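PDB 1VKO: inositol-3-phosphate synthase from Caenorhabditis elegans, which belongs to the myo-inositol-1-phosphate synthase family and binds nicotinamide-adenine-dinucleotide on a Rossmann-type domain. Local coordinates for residues D218-H223 and R273-E278; D323-G328 and L442-L447; Y449-L454 and L481-P486. One frame throughout, in Å; residues are numbered along the deposited sequence.

Contact 1 lies at the surface, whereas contacts 2 and 3 are buried, with centres 8 Å apart and about 30 Å from that of contact 1. The buried pair share helix 440-458: residues 442-447 face the loop 323-328, and the following turns, 449-454, pack on 481-486. They also touch one another, through Phe325 O with Lys484 NZ and through the backbones of Asp323 and Ala485, and both reach the pyrophosphate. Chemistry follows place in the fold. In contact 1 an amide binds the backbone at a helix start and an ammonium group a loop carbonyl. Leucine, alanine, phenylalanine and Ser327 meet in contact 2, mainly leucines in contact 3, and polar groups there turn to the ligands.

Contact 1: D218-H223 and R273-E278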
loop_
_atom_site.group_PDB
_atom_site.type_symbol
_atom_site.label_atom_id
_atom_site.label_comp_id
_atom_site.label_asym_id
_atom_site.label_seq_id
_atom_site.Cartn_x
_atom_site.Cartn_y
_atom_site.Cartn_z
ATOM N N ASP A 218 -21.798 -1.610 46.391
ATOM C CA ASP A 218 -21.206 -2.826 45.771
ATOM C C ASP A 218 -22.140 -4.024 45.778
ATOM O O ASP A 218 -21.700 -5.145 45.558
ATOM C CB ASP A 218 -19.936 -3.249 46.503
ATOM C CG ASP A 218 -18.943 -2.115 46.635
ATOM O OD1 ASP A 218 -18.449 -1.616 45.581
ATOM O OD2 ASP A 218 -18.604 -1.664 47.761
ATOM N N ASN A 219 -23.413 -3.780 46.075
ATOM C CA ASN A 219 -24.434 -4.814 46.039
ATOM C C ASN A 219 -24.966 -4.863 44.617
ATOM O O ASN A 219 -25.613 -3.909 44.171
ATOM C CB ASN A 219 -25.561 -4.480 47.030
ATOM C CG ASN A 219 -26.580 -5.616 47.205
ATOM O OD1 ASN A 219 -27.054 -6.227 46.233
ATOM N ND2 ASN A 219 -26.954 -5.868 48.460
ATOM N N LYS A 220 -24.690 -5.971 43.938
ATOM C CA LYS A 220 -24.991 -6.146 42.517
ATOM C C LYS A 220 -26.475 -6.350 42.251
ATOM O O LYS A 220 -26.958 -6.084 41.129
ATOM C CB LYS A 220 -24.170 -7.318 41.900
ATOM C CG LYS A 220 -22.666 -7.117 42.043
ATOM C CD LYS A 220 -21.768 -8.119 41.293
ATOM C CE LYS A 220 -20.285 -7.743 41.448
ATOM N NZ LYS A 220 -19.404 -8.553 40.533
ATOM N N LEU A 221 -27.191 -6.844 43.262
ATOM C CA LEU A 221 -28.648 -7.023 43.157
ATOM C C LEU A 221 -29.371 -5.687 43.283
ATOM O O LEU A 221 -30.374 -5.447 42.594
ATOM C CB LEU A 221 -29.193 -8.030 44.181
ATOM C CG LEU A 221 -30.731 -8.172 44.221
ATOM C CD1 LEU A 221 -31.257 -8.920 42.982
ATOM C CD2 LEU A 221 -31.186 -8.872 45.497
ATOM N N GLU A 222 -28.868 -4.802 44.136
ATOM C CA GLU A 222 -29.383 -3.440 44.132
ATOM C C GLU A 222 -29.091 -2.780 42.804
ATOM O O GLU A 222 -29.947 -2.093 42.267
ATOM C CB GLU A 222 -28.771 -2.630 45.227
ATOM C CG GLU A 222 -29.332 -2.920 46.599
ATOM C CD GLU A 222 -29.373 -1.661 47.429
ATOM O OE1 GLU A 222 -28.314 -0.975 47.462
ATOM O OE2 GLU A 222 -30.456 -1.355 48.003
ATOM N N HIS A 223 -27.907 -3.046 42.235
ATOM C CA HIS A 223 -27.592 -2.543 40.901
ATOM C C HIS A 223 -28.566 -3.045 39.863
ATOM O O HIS A 223 -29.087 -2.250 39.077
ATOM C CB HIS A 223 -26.154 -2.811 40.513
ATOM C CG HIS A 223 -25.182 -2.052 41.353
ATOM N ND1 HIS A 223 -23.902 -2.498 41.609
ATOM C CD2 HIS A 223 -25.319 -0.890 42.031
ATOM C CE1 HIS A 223 -23.295 -1.646 42.417
ATOM N NE2 HIS A 223 -24.132 -0.660 42.685
ATOM N N ARG A 273 -27.479 -12.482 43.404
ATOM C CA ARG A 273 -28.021 -12.383 44.756
ATOM C C ARG A 273 -26.906 -12.455 45.817
ATOM O O ARG A 273 -26.877 -11.635 46.712
ATOM C CB ARG A 273 -29.078 -13.461 44.995
ATOM C CG ARG A 273 -30.225 -13.040 45.957
ATOM C CD ARG A 273 -31.012 -14.232 46.502
ATOM N NE ARG A 273 -30.050 -15.184 47.044
ATOM C CZ ARG A 273 -29.924 -15.475 48.324
ATOM N NH1 ARG A 273 -30.760 -14.936 49.206
ATOM N NH2 ARG A 273 -28.977 -16.322 48.714
ATOM N N VAL A 274 -25.987 -13.407 45.679
ATOM C CA VAL A 274 -24.890 -13.611 46.645
ATOM C C VAL A 274 -23.643 -12.741 46.363
ATOM O O VAL A 274 -22.599 -12.936 46.971
ATOM C CB VAL A 274 -24.436 -15.111 46.725
ATOM C CG1 VAL A 274 -25.560 -16.030 47.044
ATOM C CG2 VAL A 274 -23.778 -15.541 45.449
ATOM N N ASN A 275 -23.755 -11.816 45.409
ATOM C CA ASN A 275 -22.732 -10.802 45.118
ATOM C C ASN A 275 -21.399 -11.335 44.608
ATOM O O ASN A 275 -20.327 -10.798 44.907
ATOM C CB ASN A 275 -22.502 -9.895 46.317
ATOM C CG ASN A 275 -22.385 -8.472 45.921
ATOM O OD1 ASN A 275 -23.293 -7.929 45.290
ATOM N ND2 ASN A 275 -21.274 -7.838 46.290
ATOM N N GLU A 276 -21.503 -12.372 43.799
ATOM C CA GLU A 276 -20.386 -13.028 43.177
ATOM C C GLU A 276 -19.510 -12.040 42.405
ATOM O O GLU A 276 -19.997 -11.036 41.885
ATOM C CB GLU A 276 -20.961 -14.095 42.239
ATOM C CG GLU A 276 -19.953 -14.947 41.517
ATOM C CD GLU A 276 -19.021 -15.641 42.474
ATOM O OE1 GLU A 276 -19.519 -16.419 43.336
ATOM O OE2 GLU A 276 -17.796 -15.382 42.353
ATOM N N ASP A 277 -18.219 -12.342 42.320
ATOM C CA ASP A 277 -17.262 -11.470 41.669
ATOM C C ASP A 277 -17.279 -11.540 40.151
ATOM O O ASP A 277 -17.330 -10.503 39.514
ATOM C CB ASP A 277 -15.848 -11.726 42.215
ATOM C CG ASP A 277 -15.448 -10.709 43.268
ATOM O OD1 ASP A 277 -14.900 -9.658 42.885
ATOM O OD2 ASP A 277 -15.643 -10.856 44.490
ATOM N N GLU A 278 -17.218 -12.752 39.580
ATOM C CA GLU A 278 -17.255 -12.960 38.129
ATOM C C GLU A 278 -18.653 -12.734 37.568
ATOM O O GLU A 278 -19.178 -13.558 36.821
ATOM C CB GLU A 278 -16.755 -14.373 37.737
ATOM C CG GLU A 278 -15.237 -14.585 37.742
ATOM C CD GLU A 278 -14.477 -13.601 36.855
ATOM O OE1 GLU A 278 -14.616 -13.642 35.623
ATOM O OE2 GLU A 278 -13.702 -12.785 37.393
#
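Arg273 touches Leu221 through its aliphatic part, CG lying 4.3 Å from Leu221 CD2, while its guanidinium group turns elsewhere and pairs with Glu270. The chain leaves helix 265-273 at Val274 and takes a left-handed backbone conformation at Asn275 (phi 64°, psi 37°), whose side chain carries much of the contact. The carboxamide of Asn275 uses both its ends on the backbone before and at the start of helix 220-238. ND2 donates to Asp218 O at 2.8 Å, that oxygen lying nearly in the amide plane. OD1 accepts from Lys220 N, also at 2.8 Å, in a nearly straight bond (172°) with the donor in the carbonyl plane. Next along the chain, Glu276 offers its backbone oxygen. The extended side chain of Lys220, crossing that of Asn275 at about a right angle, brings its NZ within 2.9 Å of Glu276 O, where it donates onto a lone pair. Val279 O accepts a further bond from the same NZ, and Asp277 O lies 3.0 Å from Lys220 NZ. Within the other segment Asn219 OD1 accepts from Glu222 N and, weakly, from Leu221 N. Two asparagines thus share the first N-H groups of helix 220-238: Asn219 as its N-cap, and Asn275 from the neighbouring loop, at a helix start of the Rossmann-type domain.

Contact 2: D323-G328 and L442-L447; sequences DDFKSG and LLASPL. With NAD (nicotinamide-adenine-dinucleotide), chain G; POP (pyrophosphate 2-), chain H.
Leu443 and Leu447 of helix 440-458 press against Ser327 in the loop that follows strand 320-321 of the Rossmann-type parallel sheet, beside the nicotinamide end of the dinucleotide pocket; the loop leads into the N-cap, Gly328, of helix 329-342. Followed outward, Leu443 begins with CB against Ser327 CB at 3.8 Å. Its CG lies beside Ser327 O, CD2 comes closer to the same oxygen at 3.4 Å, and CD1, also by Ser327 O, extends to Gly328 CA at 4.0 Å. One turn on, Leu447 CD2 lies against Lys326 O at 3.3 Å, with Ser327 CA and Phe325 CB also near. Ala444 CB meets Phe325 CD2 at 4.3 Å while also approaching the nicotinamide carboxamide. Phe325 CB lies 3.3 Å from NAD C5N, and its ring edge is turned in plane to NAD C2N. The second subunit covers the helix too: its Phe425 packs on Ser445 and Pro446, its Gln430 on Leu443. Both helix and loop line the nicotinamide end, and the loop alone of the two reaches the pyrophosphate, at Gly328 N. A chi1 of 57° places Ser327 OG between its own backbone N and carbonyl carbon, and there OG accepts from NAD N7N at 2.8 Å.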
loop_
_atom_site.group_PDB
_atom_site.type_symbol
_atom_site.label_atom_id
_atom_site.label_comp_id
_atom_site.label_asym_id
_atom_site.label_seq_id
_atom_site.Cartn_x
_atom_site.Cartn_y
_atom_site.Cartn_z
ATOM N N ASP A 323 -21.693 -11.179 18.781
ATOM C CA ASP A 323 -21.029 -10.164 19.548
ATOM C C ASP A 323 -20.129 -9.368 18.624
ATOM O O ASP A 323 -19.449 -9.952 17.756
ATOM C CB ASP A 323 -20.127 -10.831 20.582
ATOM C CG ASP A 323 -20.873 -11.667 21.570
ATOM O OD1 ASP A 323 -22.025 -11.313 21.999
ATOM O OD2 ASP A 323 -20.352 -12.687 22.048
ATOM N N ASP A 324 -20.106 -8.051 18.830
ATOM C CA ASP A 324 -19.023 -7.166 18.365
ATOM C C ASP A 324 -19.265 -6.660 16.943
ATOM O O ASP A 324 -19.235 -7.458 15.978
ATOM C CB ASP A 324 -17.666 -7.870 18.505
ATOM C CG ASP A 324 -16.479 -6.909 18.534
ATOM O OD1 ASP A 324 -16.649 -5.702 18.830
ATOM O OD2 ASP A 324 -15.314 -7.303 18.309
ATOM N N PHE A 325 -19.488 -5.339 16.820
ATOM C CA PHE A 325 -19.767 -4.715 15.542
ATOM C C PHE A 325 -18.779 -5.157 14.539
ATOM O O PHE A 325 -17.559 -5.215 14.798
ATOM C CB PHE A 325 -19.693 -3.181 15.593
ATOM C CG PHE A 325 -20.604 -2.534 16.611
ATOM C CD1 PHE A 325 -21.966 -2.810 16.636
ATOM C CD2 PHE A 325 -20.103 -1.614 17.523
ATOM C CE1 PHE A 325 -22.808 -2.176 17.586
ATOM C CE2 PHE A 325 -20.956 -0.988 18.469
ATOM C CZ PHE A 325 -22.281 -1.291 18.476
ATOM N N LYS A 326 -19.301 -5.474 13.370
ATOM C CA LYS A 326 -18.460 -5.788 12.256
ATOM C C LYS A 326 -18.465 -4.614 11.312
ATOM O O LYS A 326 -19.270 -4.550 10.366
ATOM C CB LYS A 326 -18.968 -7.039 11.593
ATOM C CG LYS A 326 -18.081 -7.506 10.544
ATOM C CD LYS A 326 -18.931 -8.168 9.496
ATOM C CE LYS A 326 -19.152 -9.608 9.802
ATOM N NZ LYS A 326 -19.820 -10.277 8.658
ATOM N N SER A 327 -17.571 -3.672 11.585
ATOM C CA SER A 327 -17.647 -2.361 10.953
ATOM C C SER A 327 -16.682 -2.146 9.751
ATOM O O SER A 327 -17.082 -1.539 8.734
ATOM C CB SER A 327 -17.470 -1.260 12.013
ATOM O OG SER A 327 -16.244 -1.394 12.734
ATOM N N GLY A 328 -15.437 -2.633 9.868
ATOM C CA GLY A 328 -14.384 -2.214 8.955
ATOM C C GLY A 328 -13.524 -3.322 8.387
ATOM O O GLY A 328 -13.882 -3.942 7.385
ATOM N N LEU A 442 -18.347 6.433 12.307
ATOM C CA LEU A 442 -19.153 6.562 11.090
ATOM C C LEU A 442 -19.433 5.177 10.476
ATOM O O LEU A 442 -20.429 4.971 9.790
ATOM C CB LEU A 442 -18.485 7.525 10.093
ATOM C CG LEU A 442 -18.403 9.027 10.472
ATOM C CD1 LEU A 442 -17.677 9.829 9.384
ATOM C CD2 LEU A 442 -19.777 9.675 10.772
ATOM N N LEU A 443 -18.565 4.220 10.748
ATOM C CA LEU A 443 -18.848 2.859 10.359
ATOM C C LEU A 443 -19.830 2.206 11.344
ATOM O O LEU A 443 -20.791 1.567 10.907
ATOM C CB LEU A 443 -17.548 2.052 10.172
ATOM C CG LEU A 443 -16.815 2.241 8.826
ATOM C CD1 LEU A 443 -15.397 1.657 8.818
ATOM C CD2 LEU A 443 -17.614 1.667 7.655
ATOM N N ALA A 444 -19.612 2.410 12.652
ATOM C CA ALA A 444 -20.335 1.712 13.746
ATOM C C ALA A 444 -21.791 2.081 13.967
ATOM O O ALA A 444 -22.620 1.175 14.141
ATOM C CB ALA A 444 -19.606 1.888 15.038
ATOM N N SER A 445 -22.079 3.400 14.024
ATOM C CA SER A 445 -23.433 3.926 14.299
ATOM C C SER A 445 -24.482 3.367 13.373
ATOM O O SER A 445 -25.406 2.766 13.850
ATOM C CB SER A 445 -23.503 5.464 14.228
ATOM O OG SER A 445 -22.395 6.055 14.864
ATOM N N PRO A 446 -24.353 3.503 12.059
ATOM C CA PRO A 446 -25.367 2.927 11.192
ATOM C C PRO A 446 -25.685 1.472 11.587
ATOM O O PRO A 446 -26.849 1.053 11.450
ATOM C CB PRO A 446 -24.731 2.980 9.789
ATOM C CG PRO A 446 -23.335 3.425 9.977
ATOM C CD PRO A 446 -23.257 4.116 11.287
ATOM N N LEU A 447 -24.683 0.736 12.102
ATOM C CA LEU A 447 -24.852 -0.669 12.489
ATOM C C LEU A 447 -25.633 -0.758 13.782
ATOM O O LEU A 447 -26.331 -1.734 14.052
ATOM C CB LEU A 447 -23.496 -1.368 12.656
ATOM C CG LEU A 447 -22.769 -2.047 11.484
ATOM C CD1 LEU A 447 -22.709 -1.204 10.238
ATOM C CD2 LEU A 447 -21.359 -2.443 11.900
HETATM P PA NAD G . -15.832 5.046 23.476
HETATM O O1A NAD G . -14.826 5.067 24.524
HETATM O O2A NAD G . -15.811 6.342 22.777
HETATM O O5B NAD G . -17.221 4.705 24.162
HETATM C C5B NAD G . -17.259 4.044 25.390
HETATM C C4B NAD G . -18.165 4.841 26.309
HETATM O O4B NAD G . -18.747 3.953 27.237
HETATM C C3B NAD G . -17.414 5.869 27.107
HETATM O O3B NAD G . -18.316 6.959 27.209
HETATM C C2B NAD G . -17.285 5.305 28.493
HETATM O O2B NAD G . -17.576 6.400 29.359
HETATM C C1B NAD G . -18.463 4.336 28.551
HETATM N N9A NAD G . -18.430 3.186 29.490
HETATM C C8A NAD G . -17.394 2.387 29.870
HETATM N N7A NAD G . -17.858 1.488 30.766
HETATM C C5A NAD G . -19.172 1.678 30.989
HETATM C C6A NAD G . -20.122 1.072 31.829
HETATM N N6A NAD G . -19.827 0.091 32.698
HETATM N N1A NAD G . -21.407 1.552 31.824
HETATM C C2A NAD G . -21.750 2.617 31.043
HETATM N N3A NAD G . -20.805 3.214 30.271
HETATM C C4A NAD G . -19.534 2.764 30.217
HETATM O O3 NAD G . -15.620 3.808 22.451
HETATM P PN NAD G . -16.517 3.693 21.141
HETATM O O1N NAD G . -17.783 4.424 21.413
HETATM O O2N NAD G . -15.687 4.099 20.004
HETATM O O5D NAD G . -16.975 2.140 21.051
HETATM C C5D NAD G . -17.492 1.465 22.185
HETATM C C4D NAD G . -17.385 -0.070 22.112
HETATM O O4D NAD G . -17.827 -0.536 20.861
HETATM C C3D NAD G . -15.962 -0.609 22.300
HETATM O O3D NAD G . -16.022 -1.763 23.092
HETATM C C2D NAD G . -15.592 -1.101 20.924
HETATM O O2D NAD G . -14.706 -2.209 20.891
HETATM C C1D NAD G . -16.936 -1.527 20.399
HETATM N N1N NAD G . -16.775 -1.628 18.953
HETATM C C2N NAD G . -16.464 -0.522 18.225
HETATM C C3N NAD G . -16.289 -0.650 16.865
HETATM C C7N NAD G . -16.334 0.609 16.086
HETATM O O7N NAD G . -16.436 1.793 16.856
HETATM N N7N NAD G . -16.302 0.573 14.748
HETATM C C4N NAD G . -16.446 -1.894 16.224
HETATM C C5N NAD G . -16.744 -3.005 16.983
HETATM C C6N NAD G . -16.901 -2.865 18.370
HETATM P P1 POP H . -13.378 -3.990 12.261
HETATM O O1 POP H . -14.551 -4.352 11.361
HETATM O O2 POP H . -12.673 -2.770 11.718
HETATM O O3 POP H . -12.395 -5.150 12.293
HETATM O O POP H . -13.941 -3.622 13.749
HETATM P P2 POP H . -13.061 -3.163 15.043
HETATM O O4 POP H . -13.171 -1.647 15.169
HETATM O O5 POP H . -13.614 -3.870 16.274
HETATM O O6 POP H . -11.562 -3.477 14.985
#

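Contact 3: Y449-L454 and L481-P486. With POP (pyrophosphate 2-), chain H.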
loop_
_atom_site.group_PDB
_atom_site.type_symbol
_atom_site.label_atom_id
_atom_site.label_comp_id
_atom_site.label_asym_id
_atom_site.label_seq_id
_atom_site.Cartn_x
_atom_site.Cartn_y
_atom_site.Cartn_z
ATOM N N TYR A 449 -28.003 1.355 14.278
ATOM C CA TYR A 449 -29.376 1.538 13.810
ATOM C C TYR A 449 -29.875 0.240 13.204
ATOM O O TYR A 449 -30.998 -0.122 13.442
ATOM C CB TYR A 449 -29.568 2.672 12.802
ATOM C CG TYR A 449 -29.015 4.006 13.165
ATOM C CD1 TYR A 449 -29.093 4.501 14.452
ATOM C CD2 TYR A 449 -28.416 4.791 12.188
ATOM C CE1 TYR A 449 -28.587 5.769 14.765
ATOM C CE2 TYR A 449 -27.911 6.048 12.479
ATOM C CZ TYR A 449 -28.003 6.521 13.754
ATOM O OH TYR A 449 -27.436 7.725 14.033
ATOM N N ASP A 450 -29.035 -0.499 12.477
ATOM C CA ASP A 450 -29.515 -1.733 11.871
ATOM C C ASP A 450 -29.849 -2.811 12.884
ATOM O O ASP A 450 -30.848 -3.549 12.713
ATOM C CB ASP A 450 -28.525 -2.302 10.876
ATOM C CG ASP A 450 -28.278 -1.385 9.676
ATOM O OD1 ASP A 450 -29.256 -0.782 9.163
ATOM O OD2 ASP A 450 -27.132 -1.239 9.165
ATOM N N LEU A 451 -29.013 -2.956 13.916
ATOM C CA LEU A 451 -29.270 -4.009 14.916
ATOM C C LEU A 451 -30.621 -3.733 15.612
ATOM O O LEU A 451 -31.492 -4.605 15.713
ATOM C CB LEU A 451 -28.121 -4.116 15.922
ATOM C CG LEU A 451 -26.763 -4.634 15.419
ATOM C CD1 LEU A 451 -25.655 -4.036 16.270
ATOM C CD2 LEU A 451 -26.675 -6.159 15.415
ATOM N N ALA A 452 -30.808 -2.506 16.068
ATOM C CA ALA A 452 -32.055 -2.163 16.712
ATOM C C ALA A 452 -33.195 -2.510 15.740
ATOM O O ALA A 452 -34.203 -3.115 16.139
ATOM C CB ALA A 452 -32.072 -0.676 17.096
ATOM N N ILE A 453 -33.010 -2.170 14.463
ATOM C CA ILE A 453 -34.125 -2.121 13.527
ATOM C C ILE A 453 -34.533 -3.541 13.135
ATOM O O ILE A 453 -35.714 -3.882 13.088
ATOM C CB ILE A 453 -33.792 -1.177 12.343
ATOM C CG1 ILE A 453 -33.945 0.286 12.803
ATOM C CG2 ILE A 453 -34.666 -1.452 11.109
ATOM C CD1 ILE A 453 -33.472 1.314 11.809
ATOM N N LEU A 454 -33.557 -4.391 12.902
ATOM C CA LEU A 454 -33.868 -5.769 12.596
ATOM C C LEU A 454 -34.449 -6.499 13.799
ATOM O O LEU A 454 -35.209 -7.462 13.626
ATOM C CB LEU A 454 -32.612 -6.479 12.085
ATOM C CG LEU A 454 -32.164 -5.908 10.757
ATOM C CD1 LEU A 454 -30.748 -6.273 10.484
ATOM C CD2 LEU A 454 -33.108 -6.289 9.578
ATOM N N LEU A 481 -24.693 -10.490 10.022
ATOM C CA LEU A 481 -24.018 -9.638 9.036
ATOM C C LEU A 481 -23.475 -8.393 9.667
ATOM O O LEU A 481 -22.539 -7.798 9.140
ATOM C CB LEU A 481 -24.907 -9.294 7.821
ATOM C CG LEU A 481 -26.080 -8.328 7.900
ATOM C CD1 LEU A 481 -26.527 -7.891 6.468
ATOM C CD2 LEU A 481 -27.187 -9.037 8.639
ATOM N N LEU A 482 -24.063 -8.012 10.797
ATOM C CA LEU A 482 -23.639 -6.824 11.502
ATOM C C LEU A 482 -22.564 -7.112 12.555
ATOM O O LEU A 482 -22.029 -6.181 13.165
ATOM C CB LEU A 482 -24.851 -6.118 12.156
ATOM C CG LEU A 482 -25.874 -5.376 11.281
ATOM C CD1 LEU A 482 -25.274 -4.954 9.964
ATOM C CD2 LEU A 482 -27.111 -6.187 11.033
ATOM N N LEU A 483 -22.245 -8.391 12.764
ATOM C CA LEU A 483 -21.474 -8.778 13.948
ATOM C C LEU A 483 -20.295 -9.675 13.609
ATOM O O LEU A 483 -20.401 -10.498 12.697
ATOM C CB LEU A 483 -22.399 -9.456 14.967
ATOM C CG LEU A 483 -23.527 -8.591 15.564
ATOM C CD1 LEU A 483 -24.548 -9.486 16.247
ATOM C CD2 LEU A 483 -23.032 -7.445 16.497
ATOM N N LYS A 484 -19.201 -9.515 14.365
ATOM C CA LYS A 484 -17.925 -10.159 14.086
ATOM C C LYS A 484 -17.900 -11.572 14.555
ATOM O O LYS A 484 -17.335 -12.440 13.877
ATOM C CB LYS A 484 -16.797 -9.490 14.832
ATOM C CG LYS A 484 -16.133 -8.398 14.091
ATOM C CD LYS A 484 -14.769 -8.135 14.726
ATOM C CE LYS A 484 -14.373 -6.707 14.440
ATOM N NZ LYS A 484 -15.177 -5.721 15.239
ATOM N N ALA A 485 -18.503 -11.764 15.735
ATOM C CA ALA A 485 -18.436 -13.001 16.498
ATOM C C ALA A 485 -19.845 -13.406 16.873
ATOM O O ALA A 485 -20.267 -13.330 18.042
ATOM C CB ALA A 485 -17.579 -12.813 17.726
ATOM N N PRO A 486 -20.580 -13.860 15.873
ATOM C CA PRO A 486 -22.013 -14.064 16.059
ATOM C C PRO A 486 -22.307 -15.216 17.050
ATOM O O PRO A 486 -21.670 -16.292 17.014
ATOM C CB PRO A 486 -22.545 -14.320 14.641
ATOM C CG PRO A 486 -21.336 -14.488 13.746
ATOM C CD PRO A 486 -20.109 -14.251 14.531
HETATM P P1 POP H . -13.378 -3.990 12.261
HETATM O O1 POP H . -14.551 -4.352 11.361
HETATM O O2 POP H . -12.673 -2.770 11.718
HETATM O O3 POP H . -12.395 -5.150 12.293
HETATM O O POP H . -13.941 -3.622 13.749
HETATM P P2 POP H . -13.061 -3.163 15.043
HETATM O O4 POP H . -13.171 -1.647 15.169
HETATM O O5 POP H . -13.614 -3.870 16.274
HETATM O O6 POP H . -11.562 -3.477 14.985
#
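First torsions of -68° in Leu451 and -72° in Leu482 set each CG anti to its own carbonyl carbon, and the two side chains slide past each other in opposite directions. Leu451 CD2 does most of the touching from the helix. It rests on Leu482 CB at 3.7 Å and reaches the next residue too, where Leu483 CG, CD1 and CD2 each lie 4.0 Å from Leu451 CD2. One turn further along, Leu454 crosses Leu482 obliquely, with its CD1 on Leu482 CD2 at 3.7 Å. Asp450 joins through its methylene alone: CB lies 4.1 Å from Leu482 CG, while the buried carboxylate turns to Ser119 OG, Thr121 OG1 and Val120 N. Leu482 is thus touched by three residues of helix 440-458, at CB, CG and CD2; Leu451 also meets Phe325, and Leu505 of helix 498-513 touches Leu454. Beyond this apolar patch the chain turns to Lys484, which does not touch the helix segment. Its side chain bends at chi4 (72°), which brings NZ to the pyrophosphate, where it donates to the bridging atom O at 2.9 Å and to O5 at 2.6 Å. Phe325 O is a third partner of the same ammonium group. The leucine packing therefore adjoins a lysine-rich anion site, in which Lys373, Lys377, Lys414 and Lys484 all bind the pyrophosphate.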